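Local coordinates for cytosol aminopeptidase (Staphylococcus aureus subsp. aureus, PDB 3KZW), which probably removes amino acids from the N-termini of peptides as a metal-dependent cytosolic leucyl aminopeptidase, at residues M111-K123 and M149-E161. Sequence-based numbering, arbitrary orientation.
Sequences MLKIWGHLFQYIK and MACGIQSERATYE
W115 and F119 pack against C151 and S155 where two neighbouring helices, 108-124 and 144-157, lie side by side in the N-terminal domain. The short helical segments cross at -41° with axes 8.5 Å apart, a spacing that small residues on both partners permit. G116 has no side chain to hold off the A158 methyl, and its CA lies 3.7 Å from A158 CB; A150, another small residue, tucks its methyl against W115 and M111.

C151 is slim enough to lie flat on the indole. With SG anti to the backbone N (chi1 -172°), its CB sits over the five-membered ring and its sulfur over the six-membered ring, 3.5 Å from SG to that centroid. The same sulfur meets the F119 ring at its edge, while S155 CB covers one face of that phenyl, off-centre. Beyond F119, T159 CG2 packs against F119 CB and K123 CG. W115 also stacks on F137, and F119 reaches M25 of strand 25-29.

Along the other flank, polar side chains bond to backbone carbonyls and to one another. Q154 is bent at chi2, and its NE2 donates to L112 O (2.8 Å), a carbonyl already bonded to G116 N from the opposite face. Its OE1 is gripped side-on by R157 through NE and NH2, which fixes the amide's rotation; R157 NH2 in turn lies against the methyls of L112. Farther along, the extended Q120 points NE2 at A158 O (3.1 Å), close to its own amide plane. Q120 NE2 is held chiefly by S493 O, with A158 O as its further acceptor, and Q154 NE2 also bonds N495 OD1, tying this flank to a distant part of the chain.

Such paired helices, each in a successive beta-alpha-beta crossover on one side of a mixed sheet, are characteristic of the macro-domain-like N-terminal fold of leucine aminopeptidases.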
ATOM      1  N   MET A 111      28.495  18.639 -30.083  1.00  2.65           N
ATOM      2  CA  MET A 111      29.618  19.466 -29.624  1.00  2.65           C
ATOM      3  C   MET A 111      29.827  19.351 -28.113  1.00  2.65           C
ATOM      4  O   MET A 111      30.964  19.281 -27.646  1.00  2.66           O
ATOM      5  CB  MET A 111      29.424  20.939 -30.013  1.00  2.71           C
ATOM      6  CG  MET A 111      29.494  21.241 -31.507  1.00  2.80           C
ATOM      7  SD  MET A 111      29.024  22.961 -31.867  1.00  3.95           S
ATOM      8  CE  MET A 111      28.628  22.894 -33.630  1.00  2.84           C
ATOM      9  N   LEU A 112      28.727  19.329 -27.358  1.00  2.69           N
ATOM     10  CA  LEU A 112      28.782  19.145 -25.903  1.00  2.64           C
ATOM     11  C   LEU A 112      29.307  17.759 -25.531  1.00  2.61           C
ATOM     12  O   LEU A 112      30.052  17.606 -24.563  1.00  2.55           O
ATOM     13  CB  LEU A 112      27.408  19.376 -25.269  1.00  2.59           C
ATOM     14  CG  LEU A 112      26.806  20.782 -25.287  1.00  2.62           C
ATOM     15  CD1 LEU A 112      25.409  20.755 -24.698  1.00  2.58           C
ATOM     16  CD2 LEU A 112      27.677  21.783 -24.537  1.00  2.65           C
ATOM     17  N   LYS A 113      28.911  16.760 -26.312  1.00  2.62           N
ATOM     18  CA  LYS A 113      29.366  15.388 -26.125  1.00  2.63           C
ATOM     19  C   LYS A 113      30.851  15.245 -26.472  1.00  2.64           C
ATOM     20  O   LYS A 113      31.580  14.523 -25.793  1.00  2.61           O
ATOM     21  CB  LYS A 113      28.517  14.430 -26.970  1.00  2.63           C
ATOM     22  CG  LYS A 113      28.661  12.960 -26.596  1.00  2.72           C
ATOM     23  CD  LYS A 113      27.811  12.056 -27.483  1.00  2.76           C
ATOM     24  CE  LYS A 113      26.343  12.062 -27.071  1.00  2.81           C
ATOM     25  NZ  LYS A 113      25.509  11.234 -27.989  1.00  2.83           N
ATOM     26  N   ILE A 114      31.285  15.941 -27.526  1.00  2.67           N
ATOM     27  CA  ILE A 114      32.678  15.915 -27.981  1.00  2.61           C
ATOM     28  C   ILE A 114      33.615  16.539 -26.946  1.00  2.60           C
ATOM     29  O   ILE A 114      34.550  15.883 -26.487  1.00  2.61           O
ATOM     30  CB  ILE A 114      32.852  16.608 -29.368  1.00  2.63           C
ATOM     31  CG1 ILE A 114      32.209  15.768 -30.474  1.00  2.63           C
ATOM     32  CG2 ILE A 114      34.328  16.837 -29.688  1.00  2.59           C
ATOM     33  CD1 ILE A 114      31.834  16.562 -31.713  1.00  2.61           C
ATOM     34  N   TRP A 115      33.359  17.795 -26.583  1.00  2.61           N
ATOM     35  CA  TRP A 115      34.183  18.501 -25.597  1.00  2.63           C
ATOM     36  C   TRP A 115      34.060  17.871 -24.211  1.00  2.66           C
ATOM     37  O   TRP A 115      35.043  17.782 -23.472  1.00  2.63           O
ATOM     38  CB  TRP A 115      33.819  19.989 -25.529  1.00  2.60           C
ATOM     39  CG  TRP A 115      34.173  20.777 -26.756  1.00  2.68           C
ATOM     40  CD1 TRP A 115      33.305  21.419 -27.597  1.00  2.65           C
ATOM     41  CD2 TRP A 115      35.488  21.018 -27.279  1.00  2.72           C
ATOM     42  NE1 TRP A 115      33.996  22.040 -28.609  1.00  2.61           N
ATOM     43  CE2 TRP A 115      35.335  21.809 -28.441  1.00  2.66           C
ATOM     44  CE3 TRP A 115      36.778  20.638 -26.882  1.00  2.67           C
ATOM     45  CZ2 TRP A 115      36.427  22.231 -29.209  1.00  2.68           C
ATOM     46  CZ3 TRP A 115      37.863  21.056 -27.647  1.00  2.66           C
ATOM     47  CH2 TRP A 115      37.678  21.844 -28.798  1.00  2.71           C
ATOM     48  N   GLY A 116      32.848  17.431 -23.874  1.00  2.68           N
ATOM     49  CA  GLY A 116      32.563  16.803 -22.589  1.00  2.63           C
ATOM     50  C   GLY A 116      33.409  15.576 -22.322  1.00  2.62           C
ATOM     51  O   GLY A 116      34.127  15.520 -21.324  1.00  2.67           O
ATOM     52  N   HIS A 117      33.332  14.597 -23.219  1.00  2.58           N
ATOM     53  CA  HIS A 117      34.099  13.361 -23.073  1.00  2.62           C
ATOM     54  C   HIS A 117      35.610  13.591 -23.127  1.00  2.63           C
ATOM     55  O   HIS A 117      36.372  12.905 -22.439  1.00  2.61           O
ATOM     56  CB  HIS A 117      33.683  12.318 -24.115  1.00  2.58           C
ATOM     57  CG  HIS A 117      32.348  11.692 -23.850  1.00  2.62           C
ATOM     58  ND1 HIS A 117      31.613  11.068 -24.834  1.00  2.69           N
ATOM     59  CD2 HIS A 117      31.610  11.604 -22.717  1.00  2.63           C
ATOM     60  CE1 HIS A 117      30.483  10.617 -24.319  1.00  2.71           C
ATOM     61  NE2 HIS A 117      30.456  10.930 -23.036  1.00  2.63           N
ATOM     62  N   LEU A 118      36.031  14.560 -23.940  1.00  2.65           N
ATOM     63  CA  LEU A 118      37.445  14.907 -24.076  1.00  2.64           C
ATOM     64  C   LEU A 118      38.033  15.435 -22.770  1.00  2.67           C
ATOM     65  O   LEU A 118      39.002  14.878 -22.263  1.00  2.68           O
ATOM     66  CB  LEU A 118      37.653  15.923 -25.205  1.00  2.67           C
ATOM     67  CG  LEU A 118      39.090  16.405 -25.458  1.00  2.68           C
ATOM     68  CD1 LEU A 118      39.978  15.270 -25.962  1.00  2.66           C
ATOM     69  CD2 LEU A 118      39.107  17.573 -26.425  1.00  2.59           C
ATOM     70  N   PHE A 119      37.438  16.501 -22.232  1.00  2.70           N
ATOM     71  CA  PHE A 119      37.927  17.120 -20.997  1.00  2.68           C
ATOM     72  C   PHE A 119      37.839  16.191 -19.781  1.00  2.68           C
ATOM     73  O   PHE A 119      38.658  16.279 -18.867  1.00  2.67           O
ATOM     74  CB  PHE A 119      37.209  18.446 -20.720  1.00  2.64           C
ATOM     75  CG  PHE A 119      37.514  19.527 -21.723  1.00  2.65           C
ATOM     76  CD1 PHE A 119      38.830  19.829 -22.073  1.00  2.69           C
ATOM     77  CD2 PHE A 119      36.486  20.260 -22.304  1.00  2.67           C
ATOM     78  CE1 PHE A 119      39.110  20.832 -22.999  1.00  2.64           C
ATOM     79  CE2 PHE A 119      36.759  21.267 -23.230  1.00  2.70           C
ATOM     80  CZ  PHE A 119      38.071  21.552 -23.575  1.00  2.59           C
ATOM     81  N   GLN A 120      36.847  15.301 -19.786  1.00  2.69           N
ATOM     82  CA  GLN A 120      36.717  14.274 -18.750  1.00  2.65           C
ATOM     83  C   GLN A 120      37.867  13.275 -18.814  1.00  2.64           C
ATOM     84  O   GLN A 120      38.386  12.856 -17.780  1.00  2.66           O
ATOM     85  CB  GLN A 120      35.378  13.545 -18.867  1.00  2.62           C
ATOM     86  CG  GLN A 120      34.204  14.316 -18.284  1.00  2.65           C
ATOM     87  CD  GLN A 120      32.862  13.677 -18.584  1.00  2.67           C
ATOM     88  OE1 GLN A 120      32.781  12.666 -19.284  1.00  2.72           O
ATOM     89  NE2 GLN A 120      31.796  14.270 -18.056  1.00  2.60           N
ATOM     90  N   TYR A 121      38.259  12.902 -20.031  1.00  2.65           N
ATOM     91  CA  TYR A 121      39.400  12.013 -20.235  1.00  2.65           C
ATOM     92  C   TYR A 121      40.706  12.685 -19.811  1.00  2.68           C
ATOM     93  O   TYR A 121      41.528  12.075 -19.124  1.00  2.65           O
ATOM     94  CB  TYR A 121      39.481  11.543 -21.693  1.00  2.60           C
ATOM     95  CG  TYR A 121      40.596  10.550 -21.935  1.00  2.66           C
ATOM     96  CD1 TYR A 121      40.439   9.204 -21.610  1.00  2.62           C
ATOM     97  CD2 TYR A 121      41.815  10.958 -22.478  1.00  2.67           C
ATOM     98  CE1 TYR A 121      41.462   8.288 -21.821  1.00  2.64           C
ATOM     99  CE2 TYR A 121      42.850  10.048 -22.692  1.00  2.65           C
ATOM    100  CZ  TYR A 121      42.664   8.715 -22.363  1.00  2.69           C
ATOM    101  OH  TYR A 121      43.682   7.811 -22.572  1.00  2.68           O
ATOM    102  N   ILE A 122      40.878  13.943 -20.218  1.00  2.67           N
ATOM    103  CA  ILE A 122      42.055  14.739 -19.873  1.00  2.64           C
ATOM    104  C   ILE A 122      42.262  14.809 -18.360  1.00  2.64           C
ATOM    105  O   ILE A 122      43.381  14.626 -17.880  1.00  2.71           O
ATOM    106  CB  ILE A 122      41.973  16.180 -20.481  1.00  2.67           C
ATOM    107  CG1 ILE A 122      41.898  16.146 -22.015  1.00  2.65           C
ATOM    108  CG2 ILE A 122      43.143  17.051 -20.026  1.00  2.74           C
ATOM    109  CD1 ILE A 122      42.985  15.325 -22.704  1.00  2.72           C
ATOM    110  N   LYS A 123      41.179  15.057 -17.621  1.00  2.66           N
ATOM    111  CA  LYS A 123      41.243  15.186 -16.163  1.00  2.68           C
ATOM    112  C   LYS A 123      41.495  13.866 -15.440  1.00  2.69           C
ATOM    113  O   LYS A 123      42.310  13.811 -14.516  1.00  2.70           O
ATOM    114  CB  LYS A 123      39.991  15.877 -15.605  1.00  2.67           C
ATOM    115  CG  LYS A 123      39.992  17.400 -15.768  1.00  2.84           C
ATOM    116  CD  LYS A 123      41.056  18.075 -14.894  1.00  2.84           C
ATOM    117  CE  LYS A 123      41.263  19.530 -15.289  1.00  2.79           C
ATOM    118  NZ  LYS A 123      42.289  20.195 -14.446  1.00  2.79           N
ATOM    119  N   MET A 149      32.219  28.203 -27.718  1.00  2.68           N
ATOM    120  CA  MET A 149      31.297  28.338 -26.592  1.00  2.66           C
ATOM    121  C   MET A 149      31.177  27.003 -25.862  1.00  2.63           C
ATOM    122  O   MET A 149      31.354  26.937 -24.646  1.00  2.62           O
ATOM    123  CB  MET A 149      29.918  28.787 -27.081  1.00  2.70           C
ATOM    124  CG  MET A 149      28.982  29.307 -25.989  1.00  2.83           C
ATOM    125  SD  MET A 149      29.396  30.973 -25.418  1.00  3.42           S
ATOM    126  CE  MET A 149      29.179  31.941 -26.920  1.00  2.73           C
ATOM    127  N   ALA A 150      30.885  25.947 -26.622  1.00  2.60           N
ATOM    128  CA  ALA A 150      30.769  24.593 -26.093  1.00  2.61           C
ATOM    129  C   ALA A 150      32.066  24.150 -25.425  1.00  2.63           C
ATOM    130  O   ALA A 150      32.041  23.535 -24.359  1.00  2.63           O
ATOM    131  CB  ALA A 150      30.379  23.626 -27.201  1.00  2.63           C
ATOM    132  N   CYS A 151      33.191  24.478 -26.058  1.00  2.66           N
ATOM    133  CA  CYS A 151      34.521  24.203 -25.518  1.00  2.62           C
ATOM    134  C   CYS A 151      34.709  24.840 -24.142  1.00  2.64           C
ATOM    135  O   CYS A 151      35.176  24.185 -23.206  1.00  2.62           O
ATOM    136  CB  CYS A 151      35.598  24.701 -26.486  1.00  2.63           C
ATOM    137  SG  CYS A 151      37.287  24.232 -26.052  1.00  2.51           S
ATOM    138  N   GLY A 152      34.328  26.111 -24.025  1.00  2.62           N
ATOM    139  CA  GLY A 152      34.434  26.855 -22.771  1.00  2.62           C
ATOM    140  C   GLY A 152      33.555  26.319 -21.651  1.00  2.67           C
ATOM    141  O   GLY A 152      34.018  26.159 -20.519  1.00  2.64           O
ATOM    142  N   ILE A 153      32.288  26.047 -21.968  1.00  2.66           N
ATOM    143  CA  ILE A 153      31.324  25.543 -20.984  1.00  2.66           C
ATOM    144  C   ILE A 153      31.741  24.176 -20.445  1.00  2.66           C
ATOM    145  O   ILE A 153      31.818  23.979 -19.229  1.00  2.65           O
ATOM    146  CB  ILE A 153      29.878  25.472 -21.558  1.00  2.66           C
ATOM    147  CG1 ILE A 153      29.380  26.868 -21.950  1.00  2.73           C
ATOM    148  CG2 ILE A 153      28.917  24.844 -20.544  1.00  2.67           C
ATOM    149  CD1 ILE A 153      28.160  26.868 -22.864  1.00  2.75           C
ATOM    150  N   GLN A 154      32.028  23.248 -21.356  1.00  2.66           N
ATOM    151  CA  GLN A 154      32.354  21.871 -20.989  1.00  2.64           C
ATOM    152  C   GLN A 154      33.676  21.728 -20.239  1.00  2.64           C
ATOM    153  O   GLN A 154      33.867  20.763 -19.501  1.00  2.69           O
ATOM    154  CB  GLN A 154      32.337  20.952 -22.217  1.00  2.64           C
ATOM    155  CG  GLN A 154      30.981  20.821 -22.909  1.00  2.60           C
ATOM    156  CD  GLN A 154      29.900  20.260 -22.007  1.00  2.67           C
ATOM    157  OE1 GLN A 154      29.393  20.947 -21.121  1.00  2.72           O
ATOM    158  NE2 GLN A 154      29.524  19.009 -22.244  1.00  2.70           N
ATOM    159  N   SER A 155      34.579  22.689 -20.417  1.00  2.65           N
ATOM    160  CA  SER A 155      35.858  22.685 -19.702  1.00  2.65           C
ATOM    161  C   SER A 155      35.654  22.818 -18.192  1.00  2.65           C
ATOM    162  O   SER A 155      36.519  22.431 -17.406  1.00  2.67           O
ATOM    163  CB  SER A 155      36.782  23.791 -20.222  1.00  2.61           C
ATOM    164  OG  SER A 155      36.317  25.074 -19.843  1.00  2.64           O
ATOM    165  N   GLU A 156      34.503  23.360 -17.801  1.00  2.66           N
ATOM    166  CA  GLU A 156      34.147  23.513 -16.393  1.00  2.64           C
ATOM    167  C   GLU A 156      33.006  22.584 -15.986  1.00  2.64           C
ATOM    168  O   GLU A 156      33.071  21.943 -14.936  1.00  2.68           O
ATOM    169  CB  GLU A 156      33.772  24.967 -16.086  1.00  2.64           C
ATOM    170  CG  GLU A 156      34.921  25.963 -16.208  1.00  2.67           C
ATOM    171  CD  GLU A 156      35.936  25.860 -15.074  1.00  2.78           C
ATOM    172  OE1 GLU A 156      35.605  25.291 -14.007  1.00  2.79           O
ATOM    173  OE2 GLU A 156      37.069  26.360 -15.248  1.00  2.83           O
ATOM    174  N   ARG A 157      31.974  22.508 -16.824  1.00  2.64           N
ATOM    175  CA  ARG A 157      30.761  21.756 -16.495  1.00  2.64           C
ATOM    176  C   ARG A 157      30.967  20.239 -16.484  1.00  2.65           C
ATOM    177  O   ARG A 157      30.485  19.555 -15.577  1.00  2.69           O
ATOM    178  CB  ARG A 157      29.601  22.139 -17.421  1.00  2.55           C
ATOM    179  CG  ARG A 157      28.278  21.500 -17.014  1.00  2.71           C
ATOM    180  CD  ARG A 157      27.078  22.077 -17.730  1.00  2.68           C
ATOM    181  NE  ARG A 157      27.109  21.815 -19.164  1.00  2.80           N
ATOM    182  CZ  ARG A 157      26.028  21.729 -19.937  1.00  2.96           C
ATOM    183  NH1 ARG A 157      24.810  21.867 -19.414  1.00  2.77           N
ATOM    184  NH2 ARG A 157      26.167  21.499 -21.240  1.00  2.92           N
ATOM    185  N   ALA A 158      31.677  19.723 -17.485  1.00  2.63           N
ATOM    186  CA  ALA A 158      31.884  18.281 -17.621  1.00  2.65           C
ATOM    187  C   ALA A 158      32.869  17.727 -16.593  1.00  2.66           C
ATOM    188  O   ALA A 158      32.807  16.548 -16.239  1.00  2.66           O
ATOM    189  CB  ALA A 158      32.345  17.942 -19.027  1.00  2.63           C
ATOM    190  N   THR A 159      33.767  18.587 -16.116  1.00  2.63           N
ATOM    191  CA  THR A 159      34.837  18.179 -15.205  1.00  2.63           C
ATOM    192  C   THR A 159      34.506  18.463 -13.739  1.00  2.62           C
ATOM    193  O   THR A 159      35.363  18.326 -12.864  1.00  2.64           O
ATOM    194  CB  THR A 159      36.159  18.876 -15.562  1.00  2.62           C
ATOM    195  OG1 THR A 159      35.989  20.295 -15.464  1.00  2.65           O
ATOM    196  CG2 THR A 159      36.589  18.517 -16.975  1.00  2.66           C
ATOM    197  N   TYR A 160      33.262  18.855 -13.480  1.00  2.62           N
ATOM    198  CA  TYR A 160      32.813  19.211 -12.138  1.00  2.64           C
ATOM    199  C   TYR A 160      32.844  18.014 -11.189  1.00  2.66           C
ATOM    200  O   TYR A 160      32.502  16.893 -11.572  1.00  2.67           O
ATOM    201  CB  TYR A 160      31.403  19.811 -12.196  1.00  2.61           C
ATOM    202  CG  TYR A 160      30.773  20.101 -10.851  1.00  2.56           C
ATOM    203  CD1 TYR A 160      31.094  21.257 -10.145  1.00  2.57           C
ATOM    204  CD2 TYR A 160      29.847  19.221 -10.289  1.00  2.55           C
ATOM    205  CE1 TYR A 160      30.516  21.529  -8.911  1.00  2.63           C
ATOM    206  CE2 TYR A 160      29.265  19.483  -9.054  1.00  2.59           C
ATOM    207  CZ  TYR A 160      29.604  20.637  -8.372  1.00  2.62           C
ATOM    208  OH  TYR A 160      29.030  20.903  -7.153  1.00  2.61           O
ATOM    209  N   GLU A 161      33.277  18.265  -9.957  1.00  2.63           N
ATOM    210  CA  GLU A 161      33.182  17.278  -8.885  1.00  2.68           C
ATOM    211  C   GLU A 161      32.973  17.940  -7.528  1.00  2.68           C
ATOM    212  O   GLU A 161      33.511  19.019  -7.265  1.00  2.71           O
ATOM    213  CB  GLU A 161      34.392  16.330  -8.871  1.00  2.68           C
ATOM    214  CG  GLU A 161      35.758  17.008  -8.803  1.00  2.84           C
ATOM    215  CD  GLU A 161      36.922  16.021  -8.908  1.00  2.99           C
ATOM    216  OE1 GLU A 161      36.851  14.922  -8.304  1.00  2.98           O
ATOM    217  OE2 GLU A 161      37.915  16.358  -9.590  1.00  2.89           O
TER